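Local structure of hydroxyethylphosphonate dioxygenase (Streptomyces albus, 6B9R) at residues A96-I101 and Y108-D113. The protein probably cleaves 2-hydroxyethylphosphonate oxidatively to hydroxymethylphosphonate at a non-haem iron centre. Numbering follows the deposited sequence.
Sequences ASSRII and YYEYRD. With 2HE ((2-hydroxyethyl)phosphonic acid), chain F.
Arg99 and Tyr111 form a hydrogen-bonded antiparallel pair in the hairpin at one edge of a beta sheet, on the face that also carries the buried Ile101 and Tyr109. Tyr111 CB lies over one face of the Arg99 guanidinium, 3.5 Å from NH1. Bent at chi2 and chi3, the arginine grips Ser97 O with NE and NH2, which fixes the rotation of the guanidinium and leaves NH2 2.9 Å from Asp113 OD1 in a salt bridge; Glu125 is a second acidic partner of NH2, and Arg30 of the second subunit pairs with Asp113 OD2. The apolar Ile101, with no polar group to satisfy, lays CD1 3.6 Å from Tyr111 CE1. A classic beta bulge sets Tyr108 and Tyr109 opposite Ile101, both N atoms donating to its O.

The other face is looser and more exposed. Ile100 CG1 only brushes Glu110 CG at 3.9 Å. Ser98 OG donates a hydrogen bond to Glu110 OE2 (2.6 Å), on the anti side of the carboxylate, while Arg112 NE and NH2 grip the same oxygen. An alanine in place of Glu110 would probably leave Ser98 OG without this partner and Arg112, still against Trp126, without its carboxylate mate.

Beside Ile101, Tyr111 OH donates a very short 2.5 Å bond to phosphonate O2, and Tyr109 CE2 approaches the substrate's CA at 3.6 Å. The phenol would probably help stabilise the phosphonate's negative charge.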
ATOM      1  N   ALA A  96      31.365 -12.197  -6.926  1.00 23.78           N
ATOM      2  CA  ALA A  96      31.943 -10.916  -7.313  1.00 26.89           C
ATOM      3  C   ALA A  96      31.426  -9.781  -6.441  1.00 26.03           C
ATOM      4  O   ALA A  96      32.103  -8.760  -6.296  1.00 25.29           O
ATOM      5  CB  ALA A  96      31.647 -10.623  -8.787  1.00 25.72           C
ATOM      6  N   SER A  97      30.227  -9.928  -5.878  1.00 21.52           N
ATOM      7  CA  SER A  97      29.637  -8.937  -4.984  1.00 25.06           C
ATOM      8  C   SER A  97      30.160  -9.029  -3.550  1.00 25.31           C
ATOM      9  O   SER A  97      29.635  -8.333  -2.675  1.00 27.88           O
ATOM     10  CB  SER A  97      28.114  -9.106  -4.967  1.00 20.38           C
ATOM     11  OG  SER A  97      27.773 -10.248  -4.194  1.00 21.76           O
ATOM     12  N   SER A  98      31.161  -9.870  -3.296  1.00 24.32           N
ATOM     13  CA  SER A  98      31.580 -10.172  -1.931  1.00 24.97           C
ATOM     14  C   SER A  98      32.029  -8.925  -1.176  1.00 32.41           C
ATOM     15  O   SER A  98      32.763  -8.086  -1.704  1.00 30.41           O
ATOM     16  CB  SER A  98      32.724 -11.185  -1.949  1.00 28.32           C
ATOM     17  OG  SER A  98      33.303 -11.313  -0.666  1.00 34.33           O
ATOM     18  N   ARG A  99      31.593  -8.829   0.082  1.00 25.97           N
ATOM     19  CA  ARG A  99      32.049  -7.830   1.039  1.00 27.10           C
ATOM     20  C   ARG A  99      32.373  -8.533   2.346  1.00 26.46           C
ATOM     21  O   ARG A  99      31.552  -9.297   2.865  1.00 25.90           O
ATOM     22  CB  ARG A  99      30.988  -6.757   1.304  1.00 23.37           C
ATOM     23  CG  ARG A  99      30.884  -5.685   0.256  1.00 28.86           C
ATOM     24  CD  ARG A  99      29.431  -5.345  -0.014  1.00 27.77           C
ATOM     25  NE  ARG A  99      28.777  -6.454  -0.694  1.00 23.42           N
ATOM     26  CZ  ARG A  99      27.636  -7.017  -0.320  1.00 26.36           C
ATOM     27  NH1 ARG A  99      26.977  -6.569   0.744  1.00 23.69           N
ATOM     28  NH2 ARG A  99      27.152  -8.028  -1.030  1.00 20.60           N
ATOM     29  N   ILE A 100      33.560  -8.280   2.879  1.00 25.79           N
ATOM     30  CA  ILE A 100      33.944  -8.756   4.203  1.00 29.62           C
ATOM     31  C   ILE A 100      33.932  -7.556   5.129  1.00 37.96           C
ATOM     32  O   ILE A 100      34.531  -6.521   4.817  1.00 41.33           O
ATOM     33  CB  ILE A 100      35.323  -9.433   4.193  1.00 32.01           C
ATOM     34  CG1 ILE A 100      35.273 -10.722   3.374  1.00 26.84           C
ATOM     35  CG2 ILE A 100      35.783  -9.709   5.621  1.00 35.34           C
ATOM     36  CD1 ILE A 100      36.620 -11.253   2.989  1.00 34.76           C
ATOM     37  N   ILE A 101      33.236  -7.680   6.253  1.00 23.78           N
ATOM     38  CA  ILE A 101      33.137  -6.607   7.232  1.00 25.12           C
ATOM     39  C   ILE A 101      33.695  -7.109   8.552  1.00 27.81           C
ATOM     40  O   ILE A 101      33.350  -8.208   9.006  1.00 30.14           O
ATOM     41  CB  ILE A 101      31.692  -6.103   7.389  1.00 35.07           C
ATOM     42  CG1 ILE A 101      31.220  -5.479   6.071  1.00 38.07           C
ATOM     43  CG2 ILE A 101      31.600  -5.092   8.528  1.00 31.12           C
ATOM     44  CD1 ILE A 101      29.925  -4.704   6.176  1.00 43.08           C
ATOM     45  N   TYR A 108      34.180 -10.509  10.494  1.00 28.70           N
ATOM     46  CA  TYR A 108      33.019 -11.025  11.206  1.00 25.85           C
ATOM     47  C   TYR A 108      31.995 -11.669  10.285  1.00 23.69           C
ATOM     48  O   TYR A 108      31.481 -12.745  10.601  1.00 24.96           O
ATOM     49  CB  TYR A 108      32.364  -9.892  12.026  1.00 26.00           C
ATOM     50  CG  TYR A 108      31.470 -10.387  13.142  1.00 29.50           C
ATOM     51  CD1 TYR A 108      31.984 -10.638  14.413  1.00 30.93           C
ATOM     52  CD2 TYR A 108      30.118 -10.633  12.919  1.00 24.87           C
ATOM     53  CE1 TYR A 108      31.172 -11.103  15.436  1.00 27.72           C
ATOM     54  CE2 TYR A 108      29.298 -11.099  13.932  1.00 23.09           C
ATOM     55  CZ  TYR A 108      29.831 -11.340  15.189  1.00 24.43           C
ATOM     56  OH  TYR A 108      29.011 -11.803  16.200  1.00 23.70           O
ATOM     57  N   TYR A 109      31.708 -11.050   9.139  1.00 23.24           N
ATOM     58  CA  TYR A 109      30.812 -11.603   8.132  1.00 22.46           C
ATOM     59  C   TYR A 109      31.440 -11.433   6.754  1.00 22.59           C
ATOM     60  O   TYR A 109      32.163 -10.466   6.508  1.00 23.02           O
ATOM     61  CB  TYR A 109      29.454 -10.888   8.089  1.00 21.67           C
ATOM     62  CG  TYR A 109      28.567 -10.976   9.311  1.00 25.84           C
ATOM     63  CD1 TYR A 109      28.356 -12.179   9.976  1.00 25.62           C
ATOM     64  CD2 TYR A 109      27.896  -9.848   9.770  1.00 28.48           C
ATOM     65  CE1 TYR A 109      27.521 -12.244  11.077  1.00 21.24           C
ATOM     66  CE2 TYR A 109      27.061  -9.903  10.866  1.00 24.31           C
ATOM     67  CZ  TYR A 109      26.875 -11.103  11.517  1.00 24.87           C
ATOM     68  OH  TYR A 109      26.038 -11.149  12.610  1.00 22.81           O
ATOM     69  N   GLU A 110      31.160 -12.375   5.858  1.00 22.27           N
ATOM     70  CA  GLU A 110      31.284 -12.133   4.424  1.00 22.15           C
ATOM     71  C   GLU A 110      29.892 -12.125   3.819  1.00 27.63           C
ATOM     72  O   GLU A 110      29.142 -13.098   3.982  1.00 21.54           O
ATOM     73  CB  GLU A 110      32.133 -13.190   3.708  1.00 23.51           C
ATOM     74  CG  GLU A 110      32.236 -12.887   2.198  1.00 25.09           C
ATOM     75  CD  GLU A 110      32.907 -13.979   1.373  1.00 33.48           C
ATOM     76  OE1 GLU A 110      33.226 -15.045   1.926  1.00 32.93           O
ATOM     77  OE2 GLU A 110      33.104 -13.758   0.155  1.00 29.71           O
ATOM     78  N   TYR A 111      29.557 -11.033   3.128  1.00 21.01           N
ATOM     79  CA  TYR A 111      28.272 -10.853   2.464  1.00 21.10           C
ATOM     80  C   TYR A 111      28.400 -11.100   0.966  1.00 23.34           C
ATOM     81  O   TYR A 111      29.393 -10.709   0.345  1.00 22.58           O
ATOM     82  CB  TYR A 111      27.731  -9.433   2.644  1.00 20.07           C
ATOM     83  CG  TYR A 111      27.487  -8.940   4.047  1.00 20.11           C
ATOM     84  CD1 TYR A 111      28.511  -8.356   4.783  1.00 27.07           C
ATOM     85  CD2 TYR A 111      26.219  -8.998   4.613  1.00 19.53           C
ATOM     86  CE1 TYR A 111      28.287  -7.868   6.055  1.00 26.68           C
ATOM     87  CE2 TYR A 111      25.984  -8.514   5.893  1.00 19.62           C
ATOM     88  CZ  TYR A 111      27.025  -7.950   6.606  1.00 24.29           C
ATOM     89  OH  TYR A 111      26.801  -7.456   7.869  1.00 23.51           O
ATOM     90  N   ARG A 112      27.370 -11.712   0.384  1.00 21.16           N
ATOM     91  CA  ARG A 112      27.266 -11.869  -1.064  1.00 21.32           C
ATOM     92  C   ARG A 112      25.827 -11.598  -1.480  1.00 20.36           C
ATOM     93  O   ARG A 112      24.898 -12.150  -0.878  1.00 19.56           O
ATOM     94  CB  ARG A 112      27.692 -13.284  -1.506  1.00 19.79           C
ATOM     95  CG  ARG A 112      29.173 -13.570  -1.299  1.00 20.59           C
ATOM     96  CD  ARG A 112      29.562 -14.951  -1.804  1.00 20.85           C
ATOM     97  NE  ARG A 112      30.892 -15.328  -1.342  1.00 25.04           N
ATOM     98  CZ  ARG A 112      31.352 -16.577  -1.339  1.00 35.09           C
ATOM     99  NH1 ARG A 112      30.589 -17.573  -1.776  1.00 30.34           N
ATOM    100  NH2 ARG A 112      32.576 -16.827  -0.893  1.00 36.24           N
ATOM    101  N   ASP A 113      25.636 -10.754  -2.498  1.00 18.90           N
ATOM    102  CA  ASP A 113      24.301 -10.576  -3.050  1.00 18.35           C
ATOM    103  C   ASP A 113      23.814 -11.855  -3.704  1.00 18.10           C
ATOM    104  O   ASP A 113      24.591 -12.607  -4.304  1.00 22.88           O
ATOM    105  CB  ASP A 113      24.269  -9.486  -4.122  1.00 23.44           C
ATOM    106  CG  ASP A 113      24.656  -8.128  -3.600  1.00 23.35           C
ATOM    107  OD1 ASP A 113      24.564  -7.891  -2.384  1.00 21.63           O
ATOM    108  OD2 ASP A 113      25.062  -7.301  -4.428  1.00 23.73           O
TER
HETATM  109  O3  2HE F 502      22.096  -7.680   9.623  1.00 33.13           O
HETATM  110  P   2HE F 502      23.542  -7.988   9.779  1.00 44.39           P
HETATM  111  O1  2HE F 502      24.105  -7.350  11.145  1.00 27.80           O
HETATM  112  O2  2HE F 502      24.402  -7.434   8.527  1.00 35.34           O
HETATM  113  CA  2HE F 502      23.645  -9.791   9.852  1.00 39.72           C
HETATM  114  CB  2HE F 502      22.635 -10.340   8.848  1.00 40.58           C
HETATM  115  O4  2HE F 502      21.294 -10.277   9.359  1.00 36.78           O